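Local coordinates for RagA protein (Porphyromonas gingivalis, PDB 6SLN) that probably imports peptides across the outer membrane as a TonB-dependent receptor, using energy passed on by TonB, at residues Met432-Asn443 / Asp465-Met476. Residues are numbered along the deposited sequence; the frame is centred on the assembly and turned at random.
With C8E ((hydroxyethyloxy)tri(ethyloxy)octane), chain I.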
# COMPACT_ATOMS: atom_id res chain seq x y z
N MET A 432 13.22 -7.20 -17.45
CA MET A 432 13.23 -5.85 -16.91
C MET A 432 11.89 -5.45 -16.32
O MET A 432 11.79 -4.39 -15.70
CB MET A 432 13.63 -4.88 -18.02
CG MET A 432 14.90 -5.27 -18.74
SD MET A 432 16.40 -5.10 -17.71
CE MET A 432 16.78 -6.82 -17.39
N ARG A 433 10.85 -6.26 -16.50
CA ARG A 433 9.50 -5.97 -16.02
C ARG A 433 8.91 -7.20 -15.33
O ARG A 433 7.90 -7.77 -15.77
CB ARG A 433 8.62 -5.51 -17.17
CG ARG A 433 8.33 -4.04 -17.16
CD ARG A 433 9.57 -3.21 -17.33
NE ARG A 433 9.26 -1.94 -17.96
CZ ARG A 433 10.17 -1.02 -18.23
NH1 ARG A 433 11.44 -1.23 -17.90
NH2 ARG A 433 9.80 0.12 -18.80
N PRO A 434 9.54 -7.67 -14.26
CA PRO A 434 8.95 -8.76 -13.48
C PRO A 434 7.62 -8.35 -12.88
O PRO A 434 7.37 -7.18 -12.60
CB PRO A 434 9.98 -9.01 -12.38
CG PRO A 434 10.65 -7.68 -12.22
CD PRO A 434 10.76 -7.14 -13.63
N PHE A 435 6.77 -9.36 -12.68
CA PHE A 435 5.44 -9.16 -12.12
C PHE A 435 4.98 -10.47 -11.52
O PHE A 435 5.01 -11.50 -12.20
CB PHE A 435 4.44 -8.70 -13.19
CG PHE A 435 3.01 -8.63 -12.71
CD1 PHE A 435 2.20 -9.76 -12.69
CD2 PHE A 435 2.47 -7.42 -12.29
CE1 PHE A 435 0.87 -9.69 -12.25
CE2 PHE A 435 1.15 -7.34 -11.86
CZ PHE A 435 0.35 -8.49 -11.85
N SER A 436 4.56 -10.44 -10.26
CA SER A 436 3.87 -11.58 -9.68
C SER A 436 2.59 -11.10 -9.04
O SER A 436 2.42 -9.91 -8.79
CB SER A 436 4.70 -12.31 -8.63
OG SER A 436 5.28 -11.39 -7.73
N SER A 437 1.70 -12.05 -8.80
CA SER A 437 0.47 -11.81 -8.06
C SER A 437 0.18 -13.10 -7.33
O SER A 437 0.12 -14.16 -7.95
CB SER A 437 -0.68 -11.43 -8.99
OG SER A 437 -1.94 -11.85 -8.47
N GLU A 438 0.05 -13.02 -6.01
CA GLU A 438 -0.43 -14.13 -5.22
C GLU A 438 -1.78 -13.74 -4.64
O GLU A 438 -1.92 -12.68 -4.00
CB GLU A 438 0.56 -14.51 -4.12
CG GLU A 438 1.77 -15.23 -4.65
CD GLU A 438 1.92 -16.62 -4.06
OE1 GLU A 438 2.75 -17.41 -4.58
OE2 GLU A 438 1.21 -16.92 -3.06
N SER A 439 -2.78 -14.59 -4.88
CA SER A 439 -4.11 -14.42 -4.33
C SER A 439 -4.37 -15.52 -3.33
O SER A 439 -4.15 -16.70 -3.63
CB SER A 439 -5.17 -14.44 -5.43
OG SER A 439 -5.48 -13.13 -5.86
N HIS A 440 -4.84 -15.13 -2.15
CA HIS A 440 -5.26 -16.09 -1.14
C HIS A 440 -6.78 -16.06 -1.11
O HIS A 440 -7.39 -15.12 -0.58
CB HIS A 440 -4.61 -15.78 0.21
CG HIS A 440 -3.11 -15.89 0.18
ND1 HIS A 440 -2.28 -15.02 0.87
CD2 HIS A 440 -2.29 -16.75 -0.47
CE1 HIS A 440 -1.02 -15.35 0.64
NE2 HIS A 440 -1.00 -16.40 -0.17
N GLN A 441 -7.39 -17.08 -1.72
CA GLN A 441 -8.83 -17.25 -1.80
C GLN A 441 -9.29 -18.19 -0.70
O GLN A 441 -8.76 -19.30 -0.56
CB GLN A 441 -9.25 -17.81 -3.16
CG GLN A 441 -10.75 -17.79 -3.40
CD GLN A 441 -11.29 -16.36 -3.46
OE1 GLN A 441 -10.55 -15.43 -3.82
NE2 GLN A 441 -12.57 -16.19 -3.11
N ALA A 442 -10.29 -17.76 0.06
CA ALA A 442 -10.99 -18.63 0.99
C ALA A 442 -12.48 -18.42 0.83
O ALA A 442 -12.94 -17.28 0.68
CB ALA A 442 -10.61 -18.38 2.42
N ASN A 443 -13.22 -19.51 0.87
CA ASN A 443 -14.67 -19.51 0.68
C ASN A 443 -15.24 -20.40 1.77
O ASN A 443 -14.99 -21.61 1.78
CB ASN A 443 -15.03 -20.02 -0.72
CG ASN A 443 -14.20 -19.36 -1.83
OD1 ASN A 443 -14.26 -18.13 -2.04
ND2 ASN A 443 -13.43 -20.16 -2.55
N ASP A 465 -16.76 -15.20 1.08
CA ASP A 465 -15.68 -15.46 0.16
C ASP A 465 -14.69 -14.32 0.30
O ASP A 465 -15.07 -13.15 0.15
CB ASP A 465 -16.18 -15.56 -1.28
CG ASP A 465 -16.90 -16.86 -1.55
OD1 ASP A 465 -17.20 -17.58 -0.58
OD2 ASP A 465 -17.15 -17.17 -2.73
N ILE A 466 -13.44 -14.65 0.59
CA ILE A 466 -12.44 -13.64 0.86
C ILE A 466 -11.32 -13.78 -0.17
O ILE A 466 -10.83 -14.88 -0.43
CB ILE A 466 -11.90 -13.75 2.30
CG1 ILE A 466 -13.06 -13.62 3.29
CG2 ILE A 466 -10.86 -12.67 2.57
CD1 ILE A 466 -12.61 -13.63 4.75
N THR A 467 -10.95 -12.66 -0.77
CA THR A 467 -9.82 -12.60 -1.67
C THR A 467 -8.86 -11.56 -1.12
O THR A 467 -9.27 -10.42 -0.86
CB THR A 467 -10.23 -12.23 -3.10
OG1 THR A 467 -11.36 -13.01 -3.52
CG2 THR A 467 -9.07 -12.46 -4.05
N ASN A 468 -7.60 -11.96 -0.93
CA ASN A 468 -6.51 -11.03 -0.65
C ASN A 468 -5.41 -11.29 -1.67
O ASN A 468 -4.90 -12.42 -1.77
CB ASN A 468 -5.94 -11.20 0.76
CG ASN A 468 -6.85 -10.63 1.81
OD1 ASN A 468 -6.99 -9.41 1.94
ND2 ASN A 468 -7.46 -11.52 2.60
N THR A 469 -5.03 -10.25 -2.39
CA THR A 469 -4.10 -10.37 -3.49
C THR A 469 -3.00 -9.35 -3.32
O THR A 469 -3.27 -8.17 -3.07
CB THR A 469 -4.81 -10.17 -4.82
OG1 THR A 469 -5.97 -11.00 -4.85
CG2 THR A 469 -3.87 -10.51 -5.98
N ARG A 470 -1.77 -9.80 -3.46
CA ARG A 470 -0.62 -8.92 -3.52
C ARG A 470 -0.03 -9.03 -4.92
O ARG A 470 0.21 -10.13 -5.42
CB ARG A 470 0.42 -9.29 -2.46
CG ARG A 470 -0.03 -8.90 -1.04
CD ARG A 470 0.09 -7.41 -0.84
NE ARG A 470 1.46 -7.01 -0.54
CZ ARG A 470 2.33 -6.58 -1.45
NH1 ARG A 470 1.98 -6.48 -2.73
NH2 ARG A 470 3.57 -6.23 -1.10
N THR A 471 0.16 -7.89 -5.56
CA THR A 471 0.87 -7.87 -6.82
C THR A 471 2.11 -7.02 -6.62
O THR A 471 2.13 -6.10 -5.79
CB THR A 471 0.03 -7.32 -7.97
OG1 THR A 471 -0.29 -5.95 -7.72
CG2 THR A 471 -1.22 -8.12 -8.07
N SER A 472 3.13 -7.36 -7.39
CA SER A 472 4.44 -6.76 -7.27
C SER A 472 4.96 -6.53 -8.67
O SER A 472 4.87 -7.42 -9.51
CB SER A 472 5.39 -7.66 -6.48
OG SER A 472 6.60 -6.96 -6.28
N SER A 473 5.48 -5.34 -8.91
CA SER A 473 5.90 -4.98 -10.25
C SER A 473 7.14 -4.11 -10.15
O SER A 473 7.23 -3.23 -9.28
CB SER A 473 4.76 -4.26 -10.99
OG SER A 473 5.25 -3.29 -11.89
N LYS A 474 8.11 -4.35 -11.03
CA LYS A 474 9.38 -3.65 -10.98
C LYS A 474 9.77 -3.14 -12.36
O LYS A 474 9.46 -3.76 -13.38
CB LYS A 474 10.50 -4.54 -10.43
CG LYS A 474 10.49 -4.68 -8.91
CD LYS A 474 11.75 -5.34 -8.41
CE LYS A 474 11.41 -6.48 -7.50
NZ LYS A 474 12.56 -6.82 -6.63
N ARG A 475 10.44 -2.00 -12.37
CA ARG A 475 11.21 -1.50 -13.51
C ARG A 475 12.68 -1.59 -13.11
O ARG A 475 13.16 -0.77 -12.32
CB ARG A 475 10.80 -0.07 -13.86
CG ARG A 475 10.56 0.15 -15.31
CD ARG A 475 10.19 1.61 -15.69
NE ARG A 475 8.97 2.12 -15.05
CZ ARG A 475 7.73 1.67 -15.25
NH1 ARG A 475 7.48 0.68 -16.09
NH2 ARG A 475 6.72 2.23 -14.58
N MET A 476 13.40 -2.56 -13.67
CA MET A 476 14.75 -2.89 -13.20
C MET A 476 15.74 -1.75 -13.48
O MET A 476 15.79 -1.24 -14.60
CB MET A 476 15.23 -4.18 -13.86
CG MET A 476 14.43 -5.42 -13.42
SD MET A 476 14.29 -5.55 -11.61
CE MET A 476 16.03 -5.57 -11.22
C1 C8E I . -0.93 -29.19 -4.17
C2 C8E I . -1.08 -28.93 -2.67
C3 C8E I . -2.44 -28.34 -2.28
C4 C8E I . -2.32 -27.28 -1.17
C5 C8E I . -3.41 -26.21 -1.28
C6 C8E I . -3.95 -25.69 0.06
C7 C8E I . -4.83 -24.44 -0.14
C8 C8E I . -4.72 -23.47 1.04
O9 C8E I . -5.05 -22.14 0.66
C10 C8E I . -5.97 -21.48 1.52
C11 C8E I . -5.83 -19.95 1.40
O12 C8E I . -6.63 -19.26 2.34
C13 C8E I . -6.24 -17.91 2.60
C14 C8E I . -7.49 -17.06 2.90
O15 C8E I . -7.26 -15.83 3.58
C16 C8E I . -7.87 -15.80 4.87
C17 C8E I . -9.31 -16.36 4.91
O18 C8E I . -9.78 -16.62 6.23
C19 C8E I . -11.17 -16.88 6.33
C20 C8E I . -11.67 -16.71 7.77
O21 C8E I . -12.99 -17.18 7.99
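Q441 holds CG anti to its backbone N (chi1 -170°) and bends at chi2 (65°), which carries its amide across to T467. T467 turns OG1 to the side of its own backbone N, and OG1 donates to Q441 OE1 at 2.6 Å, in the amide plane on a lone pair. The two residues belong to neighbouring antiparallel strands of a β-hairpin in the transmembrane barrel. Paired backbone bonds tie S436 to S472, E438 to R470, H440 to N468 and A442 to I466. Beyond S436, toward the start of the first strand, a weak bond joins K474 N to P434 O at 3.3 Å, and M476 N reaches M432 O.

Side chains alternate between two faces. Q441, N443, D465 and T467 lie against V171 of the plug domain, so this face looks into the barrel. On the same face the F435 ring lies obliquely to T471, with CE2 4.0 Å from CB. H440 and N468 are on the outer face, where H440 ND1 hydrogen-bonds N468 ND2 of the second subunit, and N468 ND2 hydrogen-bonds that subunit's H440 ND1. N468 OD1 also accepts a hydrogen bond from R495 NE of its own chain.

Where the first strand begins and the second ends, R475 CG lies over one face of the R433 guanidinium. The two guanidinium planes are 68° apart, with R433 NH2 3.6 Å from R475 NH1. Salt bridges from R433 to D482 and R475 to E488 probably offset the like charges. At the other end, detergent C8E lies on the outer face, with its C14 3.4 Å from A442 CB.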